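PDB 3NWZ: BH2602 protein, which binds coenzyme A and, as a member of the hot-dog-fold thioesterase superfamily, probably hydrolyses acyl-CoA thioesters. Local coordinates for the interface of chains A and B and the interface of chains A and C. Residues are numbered along the deposited sequence; one frame, centred on the assembly and turned at random. Chains: chain A/B/C, BH2602 protein.

Contact 1: the interface of chains A and B. Residues chain A 24-25, 28, 72-73; chain B 47.
The N-terminal helix 23-40 of chain A and the short helix 47-52 of chain B meet where B:Tyr47, the first residue of its helix, lays one side of its ring against A:Val28 of the long helix and the A:Pro72-A:Leu73 loop. The tyrosine hides about 120 Å² of its surface, far more than any partner in this patch. Its phenol oxygen OH donates a hydrogen bond to the carboxylate oxygen OE2 of A:Glu24, 3.0 Å away. OE2 accepts with its anti lone pair, the one turned away from the other carboxylate oxygen, and lies at the ring edge, in plane, while the carboxylate itself is turned 67° against the ring. A:Glu24 gets there with CG anti to the backbone N (chi1 -177°) and an extended chain beyond it. One turn along the helix, A:Val28 covers one face of the tyrosine: its CG2 methyl sits 3.7 Å from the ring centroid, a CH-pi contact shifted toward the hydroxyl end, where it comes within 3.5 Å of CZ. The other methyl, A:Val28 CG1, stands on the same side of the ring, 3.9 Å from B:Tyr47 CD2. Near the root of the ring, the backbone carbonyl O of A:Pro72 lies 3.6 Å from B:Tyr47 CD1. The CD1 methyl of A:Leu73 packs 3.9 Å from B:Tyr47 CB. The CG methylene of A:Glu25 stands beside the hydroxyl, 3.6 Å from B:Tyr47 OH. The bond at the tip and the methyl on the face together would limit swinging of the ring. Symmetry repeats the arrangement with the chains exchanged, so each N-terminal helix is tied to its neighbour's helix 47-52, at the end of the A-B pair remote from chain C.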
# COMPACT_ATOMS: atom_id res chain seq x y z
N GLU A 24 15.69 33.48 2.93
CA GLU A 24 14.83 32.36 2.60
C GLU A 24 13.37 32.84 2.63
O GLU A 24 12.73 32.91 1.59
CB GLU A 24 15.07 31.22 3.60
CG GLU A 24 14.27 29.94 3.36
CD GLU A 24 14.60 28.85 4.39
OE1 GLU A 24 15.70 28.26 4.31
OE2 GLU A 24 13.75 28.60 5.27
N GLU A 25 12.87 33.18 3.81
CA GLU A 25 11.49 33.65 3.96
C GLU A 25 11.12 34.65 2.86
O GLU A 25 10.04 34.56 2.27
CB GLU A 25 11.29 34.31 5.32
CG GLU A 25 11.69 33.48 6.55
CD GLU A 25 11.45 34.24 7.86
OE1 GLU A 25 11.87 35.42 7.96
OE2 GLU A 25 10.86 33.67 8.80
N VAL A 28 10.95 32.75 -0.33
CA VAL A 28 9.75 31.95 -0.46
C VAL A 28 8.61 32.76 -1.05
O VAL A 28 8.18 32.50 -2.18
CB VAL A 28 9.29 31.38 0.89
CG1 VAL A 28 7.90 30.73 0.74
CG2 VAL A 28 10.28 30.36 1.40
N PRO A 72 12.91 25.55 -0.66
CA PRO A 72 12.53 25.56 0.76
C PRO A 72 11.04 25.33 0.96
O PRO A 72 10.61 24.78 1.97
CB PRO A 72 12.97 26.93 1.23
CG PRO A 72 14.16 27.22 0.33
CD PRO A 72 13.66 26.76 -1.01
N LEU A 73 10.26 25.76 -0.02
CA LEU A 73 8.81 25.63 0.06
C LEU A 73 8.34 24.18 0.13
O LEU A 73 7.29 23.90 0.70
CB LEU A 73 8.16 26.34 -1.13
CG LEU A 73 6.64 26.26 -1.27
CD1 LEU A 73 5.97 26.68 0.02
CD2 LEU A 73 6.19 27.15 -2.40
N TYR B 47 7.05 25.50 5.76
CA TYR B 47 6.11 26.39 5.10
C TYR B 47 4.90 25.56 4.72
O TYR B 47 3.78 26.05 4.70
CB TYR B 47 6.72 27.01 3.84
CG TYR B 47 7.93 27.87 4.12
CD1 TYR B 47 9.20 27.31 4.17
CD2 TYR B 47 7.79 29.23 4.38
CE1 TYR B 47 10.32 28.09 4.48
CE2 TYR B 47 8.90 30.02 4.69
CZ TYR B 47 10.16 29.44 4.74
OH TYR B 47 11.26 30.20 5.08

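Contact 2: the interface of chains A and C. Residues chain A 114, 141, 158-160; chain C 114, 116, 156, 158.
A:Thr158 and C:His116 reach tip to tip across a strand-lined interface between two thioesterase-superfamily (hot-dog) subunits. The threonine hydroxyl OG1 and the imidazole NE2 are hydrogen-bonded at 2.7 Å, the direction not being settled by the model. OG1 lies at the edge of the imidazole, in its plane. It is aimed there by a chi1 of 61°, which puts it in the crowded position between the backbone N and the carbonyl carbon and turns the CG2 methyl the other way. That methyl meets the selenium SE of C:Met156, a selenomethionine, with its CE methyl 3.7 Å from CG2; a bend at chi2 (-96°) helps bring the end of the chain to the threonine. A:Thr158 thus offers its hydroxyl to one residue of chain C and its methyl to another, and its CB also packs 3.6 Å from CD2 of the histidine. A:Val141 on strand 139-147 sets CG1 over a face of the imidazole, 4.0 Å from C:His116 CG. The CB of A:Ser160 stands 4.1 Å from C:His116 CE1. An alanine in place of C:His116 would probably leave the A:Thr158 hydroxyl without this partner and open a gap beside A:Val141. Also at the dyad, the amides of A:Asn114 and C:Asn114 run into each other, their planes 76° apart. The A:Asn114 ND2 comes end-on into the other amide too closely to be real, so the placement of both side chains is doubtful and no bond is read from them. Behind this layer, strand 153-163 of chain A carries A:Thr158, A:Gly159 and A:Ser160, while strand 108-116 of chain C holds C:Asn114 and C:His116 two positions apart, their side chains toward chain A.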
# COMPACT_ATOMS: atom_id res chain seq x y z
N ASN A 114 -0.22 3.62 -2.82
CA ASN A 114 0.74 2.88 -2.00
C ASN A 114 2.10 3.42 -2.36
O ASN A 114 2.41 3.62 -3.52
CB ASN A 114 0.70 1.39 -2.30
CG ASN A 114 1.26 0.55 -1.16
OD1 ASN A 114 2.37 0.77 -0.66
ND2 ASN A 114 0.48 -0.45 -0.75
N VAL A 141 -5.05 0.31 -12.83
CA VAL A 141 -3.91 0.11 -11.96
C VAL A 141 -2.70 0.67 -12.68
O VAL A 141 -2.44 0.34 -13.84
CB VAL A 141 -3.74 -1.38 -11.69
CG1 VAL A 141 -2.49 -1.64 -10.85
CG2 VAL A 141 -5.00 -1.91 -10.99
N THR A 158 2.47 2.22 -5.97
CA THR A 158 1.43 1.85 -6.92
C THR A 158 0.15 2.62 -6.59
O THR A 158 -0.02 3.14 -5.49
CB THR A 158 1.14 0.30 -6.90
OG1 THR A 158 0.68 -0.08 -5.60
CG2 THR A 158 2.43 -0.52 -7.22
N GLY A 159 -0.75 2.70 -7.56
CA GLY A 159 -2.01 3.40 -7.35
C GLY A 159 -3.13 2.89 -8.23
O GLY A 159 -2.98 2.73 -9.43
N SER A 160 -4.27 2.60 -7.61
CA SER A 160 -5.44 2.14 -8.36
C SER A 160 -6.40 3.33 -8.51
O SER A 160 -6.61 4.06 -7.55
CB SER A 160 -6.13 0.99 -7.62
OG SER A 160 -7.30 0.59 -8.30
N ASN C 114 1.81 -5.64 -0.51
CA ASN C 114 0.68 -4.98 -1.16
C ASN C 114 0.48 -5.53 -2.57
O ASN C 114 1.33 -5.37 -3.46
CB ASN C 114 0.88 -3.47 -1.19
CG ASN C 114 1.13 -2.91 0.19
OD1 ASN C 114 2.27 -2.90 0.67
ND2 ASN C 114 0.07 -2.47 0.85
N HIS C 116 -2.04 -6.09 -6.06
CA HIS C 116 -3.05 -5.50 -6.94
C HIS C 116 -3.51 -6.64 -7.84
O HIS C 116 -2.80 -7.04 -8.77
CB HIS C 116 -2.47 -4.38 -7.79
CG HIS C 116 -2.33 -3.08 -7.07
ND1 HIS C 116 -3.41 -2.28 -6.76
CD2 HIS C 116 -1.24 -2.44 -6.58
CE1 HIS C 116 -2.99 -1.22 -6.10
NE2 HIS C 116 -1.68 -1.29 -5.98
N MSE C 156 -0.04 -7.51 -9.49
CA MSE C 156 1.14 -6.67 -9.43
C MSE C 156 1.20 -6.24 -7.97
O MSE C 156 0.17 -5.99 -7.34
CB MSE C 156 0.95 -5.46 -10.34
CG MSE C 156 2.19 -4.63 -10.56
SE MSE C 156 2.33 -3.08 -9.37
CE MSE C 156 4.26 -2.98 -9.30
N THR C 158 4.20 -4.91 -4.51
CA THR C 158 5.50 -4.55 -3.97
C THR C 158 5.43 -4.98 -2.50
O THR C 158 4.37 -5.35 -2.03
CB THR C 158 5.76 -3.01 -4.07
OG1 THR C 158 4.74 -2.28 -3.35
CG2 THR C 158 5.76 -2.58 -5.54

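The centres of the C-alpha atoms of contact 1 and contact 2 are about 34 Å apart, and the two patches share no residue. Chain A takes part in both, with its N-terminal helix and the 72-73 loop in contact 1 and its strands 108-117, 139-147 and 153-163 in contact 2. The A-B patch is built from helices and a loop, the A-C patch from strands; each is only part of its interface. Two different two-fold interfaces on each subunit are enough to build the deposited tetramer as a pair of dimers, an arrangement common among hot-dog thioesterases, though the structure alone does not prove it in solution.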